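Local coordinates for intimin adherence protein (Escherichia coli O157:H7, PDB 3NCX) that probably mediates bacterial adhesion to host cells by binding the translocated receptor Tir through its C-terminal lectin-like domain, at residues S95-A109 with N177-E189. The protein carries 1 engineered substitution. Sequence-based numbering, arbitrary orientation.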
loop_
_atom_site.group_PDB
_atom_site.type_symbol
_atom_site.label_atom_id
_atom_site.label_comp_id
_atom_site.label_asym_id
_atom_site.label_seq_id
_atom_site.Cartn_x
_atom_site.Cartn_y
_atom_site.Cartn_z
ATOM N N SER A 95 5.891 -4.272 -8.741
ATOM C CA SER A 95 7.322 -4.402 -8.966
ATOM C C SER A 95 8.004 -4.585 -7.618
ATOM O O SER A 95 8.923 -5.390 -7.477
ATOM C CB SER A 95 7.876 -3.168 -9.681
ATOM O OG SER A 95 7.617 -1.988 -8.944
ATOM N N TYR A 96 7.540 -3.833 -6.624
ATOM C CA TYR A 96 7.993 -4.011 -5.249
ATOM C C TYR A 96 6.954 -3.503 -4.254
ATOM O O TYR A 96 6.107 -2.675 -4.592
ATOM C CB TYR A 96 9.341 -3.321 -5.011
ATOM C CG TYR A 96 9.297 -1.807 -5.018
ATOM C CD1 TYR A 96 8.818 -1.098 -3.922
ATOM C CD2 TYR A 96 9.761 -1.085 -6.112
ATOM C CE1 TYR A 96 8.786 0.287 -3.922
ATOM C CE2 TYR A 96 9.734 0.298 -6.119
ATOM C CZ TYR A 96 9.247 0.979 -5.023
ATOM O OH TYR A 96 9.219 2.356 -5.031
ATOM N N MET A 97 7.023 -4.010 -3.029
ATOM C CA MET A 97 6.130 -3.568 -1.968
ATOM C C MET A 97 6.927 -3.217 -0.719
ATOM O O MET A 97 7.886 -3.905 -0.371
ATOM C CB MET A 97 5.096 -4.646 -1.645
ATOM C CG MET A 97 4.099 -4.234 -0.579
ATOM S SD MET A 97 3.117 -5.617 0.017
ATOM C CE MET A 97 4.398 -6.665 0.705
ATOM N N ILE A 98 6.523 -2.143 -0.049
ATOM C CA ILE A 98 7.227 -1.671 1.139
ATOM C C ILE A 98 6.591 -2.192 2.426
ATOM O O ILE A 98 5.379 -2.088 2.621
ATOM C CB ILE A 98 7.303 -0.128 1.166
ATOM C CG1 ILE A 98 8.722 0.338 0.837
ATOM C CG2 ILE A 98 6.871 0.420 2.513
ATOM C CD1 ILE A 98 9.197 -0.080 -0.532
ATOM N N LYS A 99 7.420 -2.767 3.292
ATOM C CA LYS A 99 6.963 -3.260 4.585
ATOM C C LYS A 99 7.567 -2.426 5.704
ATOM O O LYS A 99 8.700 -1.961 5.603
ATOM C CB LYS A 99 7.354 -4.726 4.785
ATOM C CG LYS A 99 6.674 -5.708 3.849
ATOM C CD LYS A 99 7.022 -7.140 4.232
ATOM C CE LYS A 99 6.434 -8.139 3.248
ATOM N NZ LYS A 99 6.773 -9.546 3.611
ATOM N N VAL A 100 6.807 -2.244 6.776
ATOM C CA VAL A 100 7.294 -1.492 7.921
ATOM C C VAL A 100 7.402 -2.396 9.142
ATOM O O VAL A 100 6.391 -2.785 9.729
ATOM C CB VAL A 100 6.378 -0.298 8.247
ATOM C CG1 VAL A 100 6.994 0.556 9.342
ATOM C CG2 VAL A 100 6.127 0.534 7.000
ATOM N N ASP A 101 8.632 -2.739 9.510
ATOM C CA ASP A 101 8.878 -3.529 10.708
ATOM C C ASP A 101 9.121 -2.614 11.901
ATOM O O ASP A 101 8.793 -1.429 11.859
ATOM C CB ASP A 101 10.059 -4.478 10.498
ATOM C CG ASP A 101 9.679 -5.712 9.694
ATOM O OD1 ASP A 101 9.560 -5.607 8.455
ATOM O OD2 ASP A 101 9.502 -6.788 10.304
ATOM N N LYS A 102 9.692 -3.162 12.966
ATOM C CA LYS A 102 9.920 -2.390 14.181
ATOM C C LYS A 102 11.098 -1.427 14.037
ATOM O O LYS A 102 11.845 -1.485 13.061
ATOM C CB LYS A 102 10.127 -3.320 15.379
ATOM C CG LYS A 102 11.187 -4.390 15.173
ATOM C CD LYS A 102 11.365 -5.228 16.432
ATOM C CE LYS A 102 12.257 -6.436 16.185
ATOM N NZ LYS A 102 13.622 -6.043 15.742
ATOM N N GLN A 103 11.249 -0.537 15.014
ATOM C CA GLN A 103 12.344 0.426 15.015
ATOM C C GLN A 103 13.647 -0.250 15.423
ATOM O O GLN A 103 13.653 -1.140 16.274
ATOM C CB GLN A 103 12.036 1.589 15.960
ATOM C CG GLN A 103 10.754 2.339 15.629
ATOM C CD GLN A 103 10.508 3.514 16.559
ATOM O OE1 GLN A 103 11.236 3.714 17.531
ATOM N NE2 GLN A 103 9.481 4.299 16.263
ATOM N N ALA A 104 14.747 0.179 14.810
ATOM C CA ALA A 104 16.056 -0.410 15.071
ATOM C C ALA A 104 17.171 0.490 14.549
ATOM O O ALA A 104 16.913 1.460 13.837
ATOM C CB ALA A 104 16.149 -1.790 14.431
ATOM N N TYR A 105 18.410 0.170 14.908
ATOM C CA TYR A 105 19.560 0.890 14.375
ATOM C C TYR A 105 19.859 0.367 12.977
ATOM O O TYR A 105 19.398 -0.712 12.607
ATOM C CB TYR A 105 20.777 0.721 15.284
ATOM C CG TYR A 105 20.570 1.245 16.686
ATOM C CD1 TYR A 105 19.630 2.234 16.948
ATOM C CD2 TYR A 105 21.311 0.750 17.749
ATOM C CE1 TYR A 105 19.436 2.715 18.226
ATOM C CE2 TYR A 105 21.124 1.224 19.032
ATOM C CZ TYR A 105 20.185 2.206 19.267
ATOM O OH TYR A 105 19.998 2.681 20.546
ATOM N N TYR A 106 20.624 1.127 12.202
ATOM C CA TYR A 106 20.869 0.770 10.808
ATOM C C TYR A 106 21.315 -0.681 10.641
ATOM O O TYR A 106 20.714 -1.435 9.876
ATOM C CB TYR A 106 21.893 1.704 10.159
ATOM C CG TYR A 106 22.063 1.441 8.678
ATOM C CD1 TYR A 106 22.978 0.503 8.219
ATOM C CD2 TYR A 106 21.290 2.116 7.742
ATOM C CE1 TYR A 106 23.127 0.252 6.869
ATOM C CE2 TYR A 106 21.433 1.872 6.391
ATOM C CZ TYR A 106 22.352 0.940 5.959
ATOM O OH TYR A 106 22.497 0.695 4.614
ATOM N N ALA A 107 22.371 -1.061 11.353
ATOM C CA ALA A 107 22.920 -2.409 11.246
ATOM C C ALA A 107 21.855 -3.481 11.485
ATOM O O ALA A 107 21.768 -4.457 10.743
ATOM C CB ALA A 107 24.081 -2.586 12.210
ATOM N N ASP A 108 21.044 -3.284 12.520
ATOM C CA ASP A 108 19.991 -4.231 12.861
ATOM C C ASP A 108 18.881 -4.225 11.813
ATOM O O ASP A 108 18.355 -5.276 11.445
ATOM C CB ASP A 108 19.417 -3.912 14.242
ATOM C CG ASP A 108 18.327 -4.879 14.661
ATOM O OD1 ASP A 108 18.358 -6.046 14.213
ATOM O OD2 ASP A 108 17.438 -4.474 15.440
ATOM N N ALA A 109 18.527 -3.036 11.338
ATOM C CA ALA A 109 17.509 -2.901 10.303
ATOM C C ALA A 109 17.925 -3.679 9.063
ATOM O O ALA A 109 17.090 -4.266 8.374
ATOM C CB ALA A 109 17.289 -1.437 9.963
ATOM N N ASN A 177 23.256 9.280 12.419
ATOM C CA ASN A 177 24.079 8.216 12.982
ATOM C C ASN A 177 23.339 6.884 12.977
ATOM O O ASN A 177 22.147 6.827 13.274
ATOM C CB ASN A 177 24.539 8.569 14.397
ATOM C CG ASN A 177 25.439 9.786 14.429
ATOM O OD1 ASN A 177 25.394 10.582 15.367
ATOM N ND2 ASN A 177 26.259 9.943 13.398
ATOM N N VAL A 178 24.049 5.815 12.631
ATOM C CA VAL A 178 23.430 4.498 12.506
ATOM C C VAL A 178 22.688 4.088 13.775
ATOM O O VAL A 178 21.618 3.483 13.709
ATOM C CB VAL A 178 24.462 3.413 12.128
ATOM C CG1 VAL A 178 24.977 3.639 10.712
ATOM C CG2 VAL A 178 25.610 3.389 13.126
ATOM N N ASN A 179 23.254 4.427 14.929
ATOM C CA ASN A 179 22.649 4.071 16.206
ATOM C C ASN A 179 21.690 5.136 16.722
ATOM O O ASN A 179 21.763 5.544 17.881
ATOM C CB ASN A 179 23.726 3.778 17.251
ATOM C CG ASN A 179 24.541 2.548 16.914
ATOM O OD1 ASN A 179 24.050 1.622 16.267
ATOM N ND2 ASN A 179 25.793 2.531 17.352
ATOM N N THR A 180 20.791 5.580 15.850
ATOM C CA THR A 180 19.769 6.546 16.223
ATOM C C THR A 180 18.445 5.836 16.476
ATOM O O THR A 180 18.024 5.002 15.678
ATOM C CB THR A 180 19.569 7.609 15.124
ATOM O OG1 THR A 180 20.784 8.344 14.939
ATOM C CG2 THR A 180 18.456 8.572 15.506
ATOM N N PRO A 181 17.788 6.160 17.599
ATOM C CA PRO A 181 16.480 5.583 17.921
ATOM C C PRO A 181 15.364 6.217 17.096
ATOM O O PRO A 181 15.612 7.179 16.369
ATOM C CB PRO A 181 16.303 5.936 19.398
ATOM C CG PRO A 181 17.076 7.199 19.562
ATOM C CD PRO A 181 18.273 7.054 18.665
ATOM N N ASN A 182 14.155 5.676 17.209
ATOM C CA ASN A 182 12.984 6.227 16.531
ATOM C C ASN A 182 13.031 6.110 15.009
ATOM O O ASN A 182 12.399 6.894 14.303
ATOM C CB ASN A 182 12.761 7.685 16.939
ATOM C CG ASN A 182 12.568 7.851 18.434
ATOM O OD1 ASN A 182 13.387 8.471 19.113
ATOM N ND2 ASN A 182 11.480 7.297 18.957
ATOM N N VAL A 183 13.774 5.130 14.504
ATOM C CA VAL A 183 13.851 4.903 13.063
ATOM C C VAL A 183 13.366 3.502 12.708
ATOM O O VAL A 183 13.878 2.510 13.228
ATOM C CB VAL A 183 15.281 5.096 12.527
ATOM C CG1 VAL A 183 15.289 4.990 11.013
ATOM C CG2 VAL A 183 15.839 6.438 12.971
ATOM N N TYR A 184 12.378 3.427 11.821
ATOM C CA TYR A 184 11.778 2.151 11.444
ATOM C C TYR A 184 12.599 1.398 10.404
ATOM O O TYR A 184 13.192 2.002 9.510
ATOM C CB TYR A 184 10.354 2.358 10.921
ATOM C CG TYR A 184 9.350 2.675 12.003
ATOM C CD1 TYR A 184 9.156 3.978 12.435
ATOM C CD2 TYR A 184 8.598 1.669 12.593
ATOM C CE1 TYR A 184 8.242 4.274 13.424
ATOM C CE2 TYR A 184 7.681 1.955 13.584
ATOM C CZ TYR A 184 7.506 3.260 13.996
ATOM O OH TYR A 184 6.592 3.552 14.984
ATOM N N ALA A 185 12.626 0.076 10.529
ATOM C CA ALA A 185 13.263 -0.772 9.532
ATOM C C ALA A 185 12.262 -1.098 8.431
ATOM O O ALA A 185 11.401 -1.961 8.601
ATOM C CB ALA A 185 13.784 -2.049 10.171
ATOM N N VAL A 186 12.372 -0.397 7.307
ATOM C CA VAL A 186 11.459 -0.606 6.190
ATOM C C VAL A 186 12.068 -1.534 5.144
ATOM O O VAL A 186 13.062 -1.199 4.498
ATOM C CB VAL A 186 11.042 0.724 5.530
ATOM C CG1 VAL A 186 10.195 0.461 4.297
ATOM C CG2 VAL A 186 10.282 1.591 6.520
ATOM N N CYS A 187 11.464 -2.706 4.988
ATOM C CA CYS A 187 11.941 -3.690 4.030
ATOM C C CYS A 187 11.294 -3.473 2.671
ATOM O O CYS A 187 10.073 -3.352 2.563
ATOM C CB CYS A 187 11.652 -5.108 4.527
ATOM S SG CYS A 187 12.358 -5.493 6.150
ATOM N N VAL A 188 12.120 -3.414 1.636
ATOM C CA VAL A 188 11.622 -3.296 0.276
ATOM C C VAL A 188 11.664 -4.662 -0.387
ATOM O O VAL A 188 12.736 -5.165 -0.724
ATOM C CB VAL A 188 12.452 -2.301 -0.545
ATOM C CG1 VAL A 188 11.931 -2.229 -1.970
ATOM C CG2 VAL A 188 12.423 -0.932 0.109
ATOM N N GLU A 189 10.493 -5.264 -0.563
ATOM C CA GLU A 189 10.405 -6.608 -1.118
ATOM C C GLU A 189 9.550 -6.648 -2.382
ATOM O O GLU A 189 10.043 -6.972 -3.462
ATOM C CB GLU A 189 9.852 -7.575 -0.069
ATOM C CG GLU A 189 10.639 -7.574 1.234
ATOM C CD GLU A 189 10.133 -8.605 2.228
ATOM O OE1 GLU A 189 9.197 -9.357 1.886
ATOM O OE2 GLU A 189 10.677 -8.660 3.351
ATOM O OXT GLU A 189 8.356 -6.352 -2.356
HETATM O O HOH W 1 9.669 -7.731 5.856
HETATM O O HOH W 2 9.063 7.043 17.416
HETATM O O HOH W 3 15.655 3.520 15.720
HETATM O O HOH W 4 24.013 0.343 13.488
#
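Val178 O is gripped by two backbone donors: Tyr106 N across the contact at 3.0 Å, 166° at the hydrogen, and, weakly, Thr180 N of its own loop, joining the helix start to the returning loop. Toward the chain end, Lys99 N donates to Cys187 O at 2.8 Å. Lys99 O answers Cys187 N, and Met97 pairs in both directions with Glu189, whose terminal OXT accepts Met97 N, so the chain end completes the ladder. Strand axes 155° apart identify it as antiparallel. Between Val100 and Gln103 the register slips by one residue, a beta bulge: Ala185 O takes Asp101 N, whereas Ala185 N turns to Lys102 O (3.1 Å).

On the face that carries Cys187, the extended Lys99 chain crosses that of Glu189 at about a right angle, and NZ meets OE1 at 3.0 Å from above the carboxylate plane in a salt bridge. On the other face, Ile98 CD1 packs against Val188 CG2. With chi1 at -58°, Gln103 CG stands opposite the carbonyl carbon, over the Tyr184 ring, 3.6 Å from its centroid in a CH-pi contact; Asp101 O lies at the ring edge.

Cys187 is disulfide-bonded to Cys113, and this pairing of the domain's first and last strands is characteristic of the C-type lectin-like fold.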